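Local structure of beta-N-acetylglucosaminidase-like protein Glycoside hydrolase family 20 (6YHH) at residues L9-Q14 against R474-E479; I86-D91 against R143-G148; A378-W383 against K402-V407; P428-A433 against A441-G446. The protein probably hydrolyses terminal beta-linked N-acetylglucosamine from chitin oligosaccharides, acting as a family 20 beta-N-acetylhexosaminidase (chitobiase) in bacterial chitin breakdown. All coordinates share one frame; numbering follows the deposited sequence.

Contact 1. Residues L9-Q14 against R474-E479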
# COMPACT_ATOMS: atom_id res chain seq x y z
N LEU A 9 -8.57 -23.48 9.13
CA LEU A 9 -7.93 -22.92 10.32
C LEU A 9 -6.45 -23.05 10.17
O LEU A 9 -5.96 -24.14 9.80
CB LEU A 9 -8.35 -23.63 11.62
CG LEU A 9 -9.85 -23.76 11.80
CD1 LEU A 9 -10.23 -24.48 13.12
CD2 LEU A 9 -10.57 -22.42 11.69
N MET A 10 -5.66 -22.02 10.51
CA MET A 10 -4.22 -22.09 10.37
C MET A 10 -3.64 -20.99 11.29
O MET A 10 -4.05 -19.83 11.16
CB MET A 10 -3.71 -21.84 8.96
CG MET A 10 -2.24 -22.11 8.82
SD MET A 10 -1.62 -21.91 7.11
CE MET A 10 -2.61 -23.10 6.20
N PRO A 11 -2.77 -21.31 12.26
CA PRO A 11 -2.38 -22.69 12.62
C PRO A 11 -3.58 -23.59 12.99
O PRO A 11 -4.51 -23.11 13.65
CB PRO A 11 -1.51 -22.48 13.85
CG PRO A 11 -0.98 -21.08 13.71
CD PRO A 11 -2.13 -20.29 13.15
N TRP A 12 -3.49 -24.87 12.62
CA TRP A 12 -4.51 -25.84 13.04
C TRP A 12 -4.50 -25.94 14.58
O TRP A 12 -3.39 -26.14 15.18
CB TRP A 12 -4.21 -27.19 12.43
CG TRP A 12 -5.37 -28.10 12.68
CD1 TRP A 12 -5.44 -29.11 13.62
CD2 TRP A 12 -6.67 -28.01 12.10
NE1 TRP A 12 -6.70 -29.65 13.65
CE2 TRP A 12 -7.48 -29.02 12.69
CE3 TRP A 12 -7.23 -27.20 11.08
CZ2 TRP A 12 -8.82 -29.23 12.32
CZ3 TRP A 12 -8.55 -27.42 10.70
CH2 TRP A 12 -9.34 -28.44 11.32
N PRO A 13 -5.67 -25.71 15.22
CA PRO A 13 -5.66 -25.67 16.68
C PRO A 13 -5.39 -27.05 17.33
O PRO A 13 -5.56 -28.11 16.70
CB PRO A 13 -7.03 -25.20 17.03
CG PRO A 13 -7.49 -24.39 15.82
CD PRO A 13 -6.94 -25.21 14.69
N GLN A 14 -4.95 -27.01 18.57
CA GLN A 14 -4.50 -28.21 19.30
C GLN A 14 -5.71 -29.18 19.50
O GLN A 14 -5.54 -30.41 19.48
CB GLN A 14 -3.88 -27.88 20.67
CG GLN A 14 -2.59 -27.03 20.67
CD GLN A 14 -1.37 -27.74 20.10
OE1 GLN A 14 -1.32 -29.00 19.97
NE2 GLN A 14 -0.38 -26.92 19.68
N ARG A 474 3.71 -24.51 11.59
CA ARG A 474 4.77 -25.33 12.21
C ARG A 474 5.16 -24.87 13.60
O ARG A 474 5.50 -25.68 14.48
CB ARG A 474 5.99 -25.43 11.31
CG ARG A 474 7.15 -26.30 11.85
CD ARG A 474 6.79 -27.74 12.21
NE ARG A 474 6.15 -28.33 11.05
CZ ARG A 474 4.94 -28.90 11.04
NH1 ARG A 474 4.18 -29.12 12.12
NH2 ARG A 474 4.51 -29.26 9.89
N LEU A 475 5.14 -23.59 13.85
CA LEU A 475 5.64 -23.07 15.08
C LEU A 475 4.58 -23.11 16.19
O LEU A 475 4.94 -23.08 17.36
CB LEU A 475 6.17 -21.64 14.87
CG LEU A 475 7.38 -21.62 13.93
CD1 LEU A 475 7.78 -20.14 13.72
CD2 LEU A 475 8.53 -22.53 14.34
N TRP A 476 3.30 -23.20 15.81
CA TRP A 476 2.19 -23.19 16.81
C TRP A 476 1.60 -24.59 17.00
O TRP A 476 1.37 -25.02 18.14
CB TRP A 476 1.10 -22.21 16.33
CG TRP A 476 -0.15 -22.25 17.21
CD1 TRP A 476 -1.09 -23.23 17.25
CD2 TRP A 476 -0.53 -21.28 18.18
NE1 TRP A 476 -2.04 -22.94 18.23
CE2 TRP A 476 -1.72 -21.73 18.78
CE3 TRP A 476 -0.01 -20.04 18.57
CZ2 TRP A 476 -2.35 -21.03 19.81
CZ3 TRP A 476 -0.65 -19.34 19.60
CH2 TRP A 476 -1.82 -19.84 20.21
N SER A 477 1.28 -25.25 15.90
CA SER A 477 0.45 -26.46 15.93
C SER A 477 1.29 -27.67 16.42
O SER A 477 2.52 -27.65 16.55
CB SER A 477 -0.05 -26.79 14.55
OG SER A 477 -1.00 -25.79 14.11
N ALA A 478 0.57 -28.73 16.67
CA ALA A 478 1.20 -29.97 17.13
C ALA A 478 2.22 -30.47 16.10
O ALA A 478 2.03 -30.29 14.90
CB ALA A 478 0.11 -31.03 17.33
N GLU A 479 3.22 -31.21 16.59
CA GLU A 479 4.30 -31.70 15.76
C GLU A 479 3.82 -32.62 14.68
O GLU A 479 4.41 -32.68 13.62
CB GLU A 479 5.32 -32.42 16.63
CG GLU A 479 6.54 -32.95 15.89
CD GLU A 479 7.63 -33.54 16.77
OE1 GLU A 479 7.36 -33.83 17.96
OE2 GLU A 479 8.78 -33.67 16.23
O HOH W 1 -2.30 -28.49 16.53
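Pro11 and Trp476 cross at about a right angle, the proline ring, which follows a cis peptide bond, lying against the base of the indole rather than squarely over either side of it. Pro11 CG rests 3.5 Å from Trp476 CB, while Pro11 CB sits 3.5 Å from Trp476 CD1. The indole is brought here by a CG anti to the backbone N (chi1 174°), and its NE1 is hydrogen-bonded to Asp140. This is a seam between two domains of a family 20 glycosidase: 9-14 belongs to the N-terminal domain 2, and 474-479 takes in the end of helix 467-476 of the catalytic TIM barrel. Just past that helix, Ser477 holds its OG beside its own backbone N (chi1 -68°) and donates to Trp12 O at 2.6 Å, in the carbonyl plane and on a lone pair. The same oxygen also accepts a hydrogen bond from a water 2.9 Å away, which in turn accepts from Ala478 N at 2.9 Å, so two donors grip one carbonyl. Gln14 bends at chi2 (-68°) to bring its amide alongside the chain; OE1 touches Ala478 CB at 3.6 Å, and NE2 is hydrogen-bonded to Phe141 O.

Contact 2. Residues I86-D91 against R143-G148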
# COMPACT_ATOMS: atom_id res chain seq x y z
N ILE A 86 4.16 -8.80 27.27
CA ILE A 86 4.84 -9.07 25.96
C ILE A 86 6.14 -9.78 26.39
O ILE A 86 6.87 -9.23 27.20
CB ILE A 86 5.11 -7.74 25.19
CG1 ILE A 86 3.80 -7.02 24.80
CG2 ILE A 86 5.97 -8.00 23.96
CD1 ILE A 86 2.82 -7.82 23.97
N GLY A 87 6.48 -10.89 25.78
CA GLY A 87 7.69 -11.55 26.15
C GLY A 87 7.48 -13.00 25.81
O GLY A 87 6.44 -13.41 25.21
N LEU A 88 8.44 -13.80 26.27
CA LEU A 88 8.40 -15.23 26.08
C LEU A 88 7.79 -15.92 27.36
O LEU A 88 7.68 -15.27 28.44
CB LEU A 88 9.82 -15.71 25.98
CG LEU A 88 10.67 -15.10 24.88
CD1 LEU A 88 12.01 -15.85 24.89
CD2 LEU A 88 9.94 -15.23 23.56
N TYR A 89 7.40 -17.15 27.17
CA TYR A 89 6.81 -18.05 28.16
C TYR A 89 5.48 -17.60 28.69
O TYR A 89 5.09 -18.03 29.75
CB TYR A 89 7.76 -18.21 29.35
CG TYR A 89 9.19 -18.49 29.00
CD1 TYR A 89 9.54 -19.77 28.52
CD2 TYR A 89 10.18 -17.58 29.30
CE1 TYR A 89 10.84 -20.06 28.17
CE2 TYR A 89 11.57 -17.90 28.97
CZ TYR A 89 11.85 -19.12 28.40
OH TYR A 89 13.20 -19.49 28.15
N GLU A 90 4.75 -16.70 28.01
CA GLU A 90 3.44 -16.37 28.46
C GLU A 90 2.47 -17.48 28.18
O GLU A 90 2.61 -18.25 27.24
CB GLU A 90 2.94 -15.12 27.73
CG GLU A 90 3.60 -13.84 28.09
CD GLU A 90 3.09 -13.33 29.43
OE1 GLU A 90 1.83 -13.04 29.61
OE2 GLU A 90 3.97 -13.30 30.31
N ASP A 91 1.43 -17.55 29.00
CA ASP A 91 0.32 -18.44 28.74
C ASP A 91 -0.54 -17.81 27.65
O ASP A 91 -1.20 -16.76 27.88
CB ASP A 91 -0.54 -18.62 30.04
CG ASP A 91 -1.67 -19.54 29.84
OD1 ASP A 91 -2.08 -19.83 28.73
OD2 ASP A 91 -2.30 -20.01 30.83
N ARG A 143 2.79 -24.62 20.43
CA ARG A 143 3.86 -25.55 20.66
C ARG A 143 5.15 -24.91 21.10
O ARG A 143 5.81 -25.42 22.04
CB ARG A 143 4.10 -26.39 19.38
CG ARG A 143 5.17 -27.48 19.53
CD ARG A 143 5.35 -28.26 18.23
NE ARG A 143 6.49 -29.16 18.40
CZ ARG A 143 7.25 -29.58 17.38
NH1 ARG A 143 6.99 -29.21 16.13
NH2 ARG A 143 8.33 -30.33 17.58
N PHE A 144 5.53 -23.75 20.51
CA PHE A 144 6.77 -23.06 20.87
C PHE A 144 6.42 -21.68 21.29
O PHE A 144 5.46 -21.05 20.72
CB PHE A 144 7.73 -22.96 19.64
CG PHE A 144 8.25 -24.29 19.17
CD1 PHE A 144 9.26 -24.93 19.89
CD2 PHE A 144 7.75 -24.92 18.03
CE1 PHE A 144 9.72 -26.19 19.47
CE2 PHE A 144 8.24 -26.15 17.62
CZ PHE A 144 9.24 -26.77 18.35
N THR A 145 7.24 -21.15 22.17
CA THR A 145 7.00 -19.80 22.64
C THR A 145 7.53 -18.63 21.73
O THR A 145 7.02 -17.53 21.82
CB THR A 145 7.54 -19.60 24.12
OG1 THR A 145 6.90 -18.48 24.73
CG2 THR A 145 9.03 -19.43 24.18
N TRP A 146 8.55 -18.91 20.91
CA TRP A 146 9.18 -17.93 20.01
C TRP A 146 8.74 -18.29 18.63
O TRP A 146 9.13 -19.29 18.12
CB TRP A 146 10.72 -18.01 20.16
CG TRP A 146 11.45 -16.98 19.38
CD1 TRP A 146 11.37 -16.76 18.01
CD2 TRP A 146 12.36 -16.02 19.91
NE1 TRP A 146 12.22 -15.71 17.66
CE2 TRP A 146 12.79 -15.20 18.80
CE3 TRP A 146 12.80 -15.72 21.19
CZ2 TRP A 146 13.72 -14.22 18.96
CZ3 TRP A 146 13.70 -14.68 21.36
CH2 TRP A 146 14.15 -13.96 20.21
N ARG A 147 7.84 -17.50 18.06
CA ARG A 147 7.27 -17.76 16.75
C ARG A 147 7.40 -16.46 15.93
O ARG A 147 6.56 -15.55 16.03
CB ARG A 147 5.83 -18.22 16.84
CG ARG A 147 5.67 -19.37 17.83
CD ARG A 147 4.26 -19.83 17.95
NE ARG A 147 3.30 -18.78 18.24
CZ ARG A 147 3.15 -18.21 19.43
NH1 ARG A 147 3.79 -18.69 20.50
NH2 ARG A 147 2.36 -17.20 19.56
N GLY A 148 8.50 -16.38 15.18
CA GLY A 148 9.00 -15.12 14.67
C GLY A 148 9.14 -14.93 13.15
O GLY A 148 9.21 -15.90 12.37
O HOH W 2 4.19 -18.69 25.03
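Thr145 carries this contact, and its rotamer decides which atom faces the loop 86-91. With OG1 anti to the backbone N (chi1 -159°), the methyl CG2 is left in the crowded position between the backbone N and the carbonyl carbon. The hydroxyl then accepts a bond from Tyr89 N at 2.8 Å, bent to 153° at the hydrogen, and donates its own hydrogen bond to a water 2.7 Å from OG1. That water donates onward to Glu90 O, 2.8 Å away, so one hydroxyl holds the backbone of two neighbouring residues, Tyr89 directly and Glu90 through the water. A valine here would lose both the acceptor for Tyr89 N and the donor to the water, and would probably loosen the loop against the strand. The CB of Tyr89 points away from 143-148. Beside it, Leu88 runs its extended chain across the indole of Trp146: CD2 stands 3.7 Å and CD1 3.8 Å from Trp146 CE3, the two methyls flanking the same ring carbon, with CD2 approaching obliquely. Trp146 NE1 is held by Glu447. The loop, which lies between strands 76-80 and 94-99 of domain 2, thus meets the start of barrel strand 146-152, with Leu88 and Tyr89 also touching Leu444 of neighbouring strand 443-450 and Glu90 resting on helix 110-123.

Contact 3. Residues A378-W383 against K402-V407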
# COMPACT_ATOMS: atom_id res chain seq x y z
N ALA A 378 23.30 -16.33 27.04
CA ALA A 378 23.11 -15.84 25.59
C ALA A 378 22.18 -16.78 24.85
O ALA A 378 22.22 -18.04 24.98
CB ALA A 378 24.41 -15.76 24.86
N ILE A 379 21.29 -16.18 24.05
CA ILE A 379 20.47 -16.97 23.12
C ILE A 379 21.17 -17.18 21.79
O ILE A 379 21.72 -16.21 21.20
CB ILE A 379 19.14 -16.28 22.91
CG1 ILE A 379 18.49 -16.15 24.27
CG2 ILE A 379 18.26 -17.08 21.98
CD1 ILE A 379 17.25 -15.39 24.29
N VAL A 380 21.22 -18.44 21.32
CA VAL A 380 21.97 -18.81 20.13
C VAL A 380 20.96 -18.90 18.98
O VAL A 380 19.97 -19.62 19.12
CB VAL A 380 22.71 -20.15 20.32
CG1 VAL A 380 23.34 -20.69 19.00
CG2 VAL A 380 23.81 -19.92 21.31
N HIS A 381 21.24 -18.21 17.87
CA HIS A 381 20.35 -18.20 16.74
C HIS A 381 20.94 -19.12 15.66
O HIS A 381 21.90 -18.78 14.98
CB HIS A 381 20.15 -16.76 16.27
CG HIS A 381 18.93 -16.56 15.45
ND1 HIS A 381 18.46 -15.30 15.17
CD2 HIS A 381 18.08 -17.44 14.83
CE1 HIS A 381 17.37 -15.39 14.44
NE2 HIS A 381 17.12 -16.67 14.19
N SER A 382 20.36 -20.32 15.54
CA SER A 382 20.82 -21.34 14.64
C SER A 382 20.32 -21.10 13.22
O SER A 382 19.11 -21.19 12.96
CB SER A 382 20.32 -22.71 15.15
OG SER A 382 20.71 -23.77 14.28
N TRP A 383 21.26 -20.92 12.30
CA TRP A 383 20.96 -20.55 10.91
C TRP A 383 21.69 -21.31 9.82
O TRP A 383 21.15 -21.37 8.65
CB TRP A 383 21.16 -19.06 10.71
CG TRP A 383 22.59 -18.64 10.56
CD1 TRP A 383 23.42 -18.28 11.55
CD2 TRP A 383 23.31 -18.41 9.33
NE1 TRP A 383 24.64 -17.87 11.06
CE2 TRP A 383 24.60 -17.92 9.69
CE3 TRP A 383 23.01 -18.60 7.97
CZ2 TRP A 383 25.57 -17.63 8.74
CZ3 TRP A 383 23.96 -18.26 7.04
CH2 TRP A 383 25.25 -17.83 7.43
N LYS A 402 24.90 -28.02 25.04
CA LYS A 402 25.85 -27.26 25.83
C LYS A 402 25.27 -26.31 26.83
O LYS A 402 25.99 -25.61 27.54
CB LYS A 402 26.84 -26.51 24.94
CG LYS A 402 27.80 -27.38 24.18
CD LYS A 402 28.68 -26.49 23.29
CE LYS A 402 29.21 -27.11 22.02
NZ LYS A 402 30.19 -28.14 22.25
N GLY A 403 23.96 -26.14 26.84
CA GLY A 403 23.32 -25.33 27.82
C GLY A 403 22.69 -24.00 27.43
O GLY A 403 22.28 -23.24 28.31
N TYR A 404 22.58 -23.76 26.10
CA TYR A 404 22.14 -22.48 25.54
C TYR A 404 20.75 -22.56 24.96
O TYR A 404 20.39 -23.51 24.26
CB TYR A 404 23.09 -22.02 24.44
CG TYR A 404 24.51 -21.83 24.85
CD1 TYR A 404 25.39 -22.90 24.85
CD2 TYR A 404 25.00 -20.57 25.25
CE1 TYR A 404 26.71 -22.75 25.25
CE2 TYR A 404 26.33 -20.41 25.60
CZ TYR A 404 27.15 -21.51 25.63
OH TYR A 404 28.47 -21.30 26.03
N LYS A 405 19.92 -21.58 25.30
CA LYS A 405 18.61 -21.46 24.67
C LYS A 405 18.80 -21.09 23.21
O LYS A 405 19.74 -20.36 22.93
CB LYS A 405 17.81 -20.40 25.32
CG LYS A 405 17.50 -20.70 26.76
CD LYS A 405 16.58 -19.73 27.44
CE LYS A 405 17.15 -18.33 27.62
NZ LYS A 405 18.42 -18.43 28.43
N THR A 406 17.96 -21.66 22.35
CA THR A 406 18.19 -21.55 20.90
C THR A 406 16.90 -21.25 20.14
O THR A 406 15.87 -21.70 20.52
CB THR A 406 18.85 -22.85 20.38
OG1 THR A 406 20.13 -23.02 21.06
CG2 THR A 406 19.22 -22.78 18.99
N VAL A 407 17.05 -20.56 19.02
CA VAL A 407 15.96 -20.32 18.07
C VAL A 407 16.44 -20.80 16.72
O VAL A 407 17.58 -20.51 16.34
CB VAL A 407 15.66 -18.77 17.97
CG1 VAL A 407 14.64 -18.46 16.87
CG2 VAL A 407 15.13 -18.23 19.29
O HOH W 3 20.71 -19.24 26.85
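Strands 379-382 and 406-408 run parallel, and both the N-H and the C=O of Val380 are used toward 402-407: the N-H reaches Lys405 O at 2.9 Å in a nearly straight bond (173°), and the O receives Val407 N at 3.1 Å. Ser382 N continues the pattern to Val407 O at 2.9 Å. Just before the strands pair, a water bridges Ala378 O, Lys405 N and Lys405 NZ. Val380 and Thr406 share one face of the sheet, where Thr406 packs on Leu396, Ala399 and Val400 of helix 394-401. Thr406 lays its methyl CG2 3.3 Å from Val380 O and 4.0 Å from Ser382 CB, while OG1, beside the backbone N, donates at 3.2 Å to Tyr404 O from above the carbonyl plane. An alanine here would lose that hydroxyl bond and the methyl contact, and would probably thin the packing against the helix. Val380 CG2 meets Tyr404 CB at 3.8 Å, crossing obliquely. On the other face, Val407 CG1 lies 4.1 Å from His381 NE2; this imidazole is stacked on Trp366, with NE2 bonded to Ser409 and ND1 to His312. Strand, helix 394-401 and strand form a right-handed beta-alpha-beta crossover, the repeating element of the TIM barrel.

Contact 4. Residues P428-A433 against A441-G446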
# COMPACT_ATOMS: atom_id res chain seq x y z
N PRO A 428 11.77 -27.23 14.44
CA PRO A 428 12.81 -26.82 15.37
C PRO A 428 13.29 -27.97 16.29
O PRO A 428 14.42 -27.88 16.85
CB PRO A 428 12.13 -25.73 16.18
CG PRO A 428 11.02 -25.22 15.28
CD PRO A 428 10.54 -26.44 14.58
N MET A 429 12.46 -28.99 16.47
CA MET A 429 12.85 -30.19 17.25
C MET A 429 13.59 -31.18 16.42
O MET A 429 13.06 -31.76 15.43
CB MET A 429 11.65 -30.89 17.89
CG MET A 429 12.02 -32.03 18.85
SD MET A 429 12.62 -31.40 20.44
CE MET A 429 11.09 -30.53 20.96
N PRO A 430 14.86 -31.38 16.77
CA PRO A 430 15.62 -32.33 15.94
C PRO A 430 15.16 -33.77 16.16
O PRO A 430 14.60 -34.09 17.25
CB PRO A 430 17.06 -32.17 16.45
CG PRO A 430 16.89 -31.78 17.91
CD PRO A 430 15.64 -30.90 17.93
N LYS A 431 15.35 -34.60 15.12
CA LYS A 431 15.13 -36.07 15.16
C LYS A 431 16.42 -36.78 15.61
O LYS A 431 17.54 -36.28 15.39
CB LYS A 431 14.69 -36.61 13.78
N GLY A 432 16.25 -37.92 16.27
CA GLY A 432 17.35 -38.76 16.73
C GLY A 432 18.51 -38.11 17.47
O GLY A 432 19.66 -38.56 17.31
N ALA A 433 18.24 -37.07 18.28
CA ALA A 433 19.27 -36.43 19.10
C ALA A 433 19.21 -36.86 20.61
O ALA A 433 19.97 -36.35 21.46
CB ALA A 433 19.19 -34.91 18.95
N ALA A 441 13.54 -28.10 26.32
CA ALA A 441 12.93 -26.88 26.77
C ALA A 441 13.77 -25.66 26.40
O ALA A 441 13.27 -24.56 26.46
CB ALA A 441 12.77 -26.88 28.28
N ARG A 442 15.02 -25.88 26.03
CA ARG A 442 15.90 -24.81 25.53
C ARG A 442 15.56 -24.42 24.09
O ARG A 442 16.10 -23.43 23.64
CB ARG A 442 17.36 -25.23 25.60
CG ARG A 442 17.90 -25.22 27.04
CD ARG A 442 19.35 -25.69 27.14
NE ARG A 442 19.58 -26.00 28.55
CZ ARG A 442 20.10 -27.14 29.02
NH1 ARG A 442 20.60 -28.13 28.27
NH2 ARG A 442 20.11 -27.28 30.35
N ILE A 443 14.81 -25.23 23.34
CA ILE A 443 14.41 -24.85 22.00
C ILE A 443 13.25 -23.86 22.11
O ILE A 443 12.07 -24.22 22.37
CB ILE A 443 14.04 -26.06 21.17
CG1 ILE A 443 15.22 -27.03 21.08
CG2 ILE A 443 13.66 -25.65 19.76
CD1 ILE A 443 14.89 -28.42 20.54
N LEU A 444 13.56 -22.61 22.03
CA LEU A 444 12.54 -21.58 22.26
C LEU A 444 11.51 -21.56 21.11
O LEU A 444 10.34 -21.21 21.32
CB LEU A 444 13.14 -20.16 22.38
CG LEU A 444 14.12 -20.00 23.51
CD1 LEU A 444 14.73 -18.61 23.58
CD2 LEU A 444 13.44 -20.31 24.83
N GLY A 445 11.95 -21.87 19.89
CA GLY A 445 11.05 -21.82 18.75
C GLY A 445 11.81 -21.55 17.48
O GLY A 445 12.96 -22.00 17.31
N GLY A 446 11.15 -20.85 16.54
CA GLY A 446 11.78 -20.63 15.22
C GLY A 446 11.39 -19.28 14.67
O GLY A 446 10.49 -18.61 15.20
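The rings of Pro428 and Pro430 both meet Ile443 by a corner: Pro428 offers CB, 3.9 Å from Ile443 CG2, and Pro430 comes tip to tip with its CD 3.7 Å from Ile443 CD1. Ile443 opens strand 443-450, the last strand of the TIM barrel, which lies between 406-408 and 146-152 and so closes the ring of strands; the loop 428-433 packs on its start. Met429 reaches the same isoleucine from another direction. Its CG is anti to the backbone N, and the chain then bends at chi2 (76°) and again at chi3 (63°), placing SD 3.7 Å from Ile443 CD1 and crossing that side chain at about a right angle. Ile443 spreads to meet all three: CG1 lies beside the backbone N (chi1 -59°) and leads CD1 out to Met429 and Pro430, while CG2, anti to that N, turns to Pro428. The packing is apolar. Around it, Met429 N bonds to Asp427 OD1, Pro430 and Ile443 both touch helix 394-401, and Pro428 rests on Phe144. Further along the strand, a CB on Gly446 would come within 3.7 Å of Pro428 CG, whereas at Gly445 it is the backbone angles that leave no room, since a CB would clash with the carbonyl O of Leu444; Gly445 O itself lies 4.0 Å from Pro428 CB.

In the fold
Contact 1 closes a loop of the chain within which the other three are nested, with contacts 2, 3 and 4 following in series. With centres about 14 Å apart, contacts 1 and 2 touch where 474-479 bonds to 143-148. Contacts 2, 3 and 4 all reach the same barrel sheet, and strand 443-450 lies between 406-408 and 146-152, so contact 4 is bonded through its backbone to both others; its centre is about 10 Å from that of contact 3 and 14 Å from that of contact 2. Contacts 1 and 2 thus tie the N-terminal domain to the barrel near the junction of strands 146-152 and 443-450; contacts 3 and 4 are internal to the barrel.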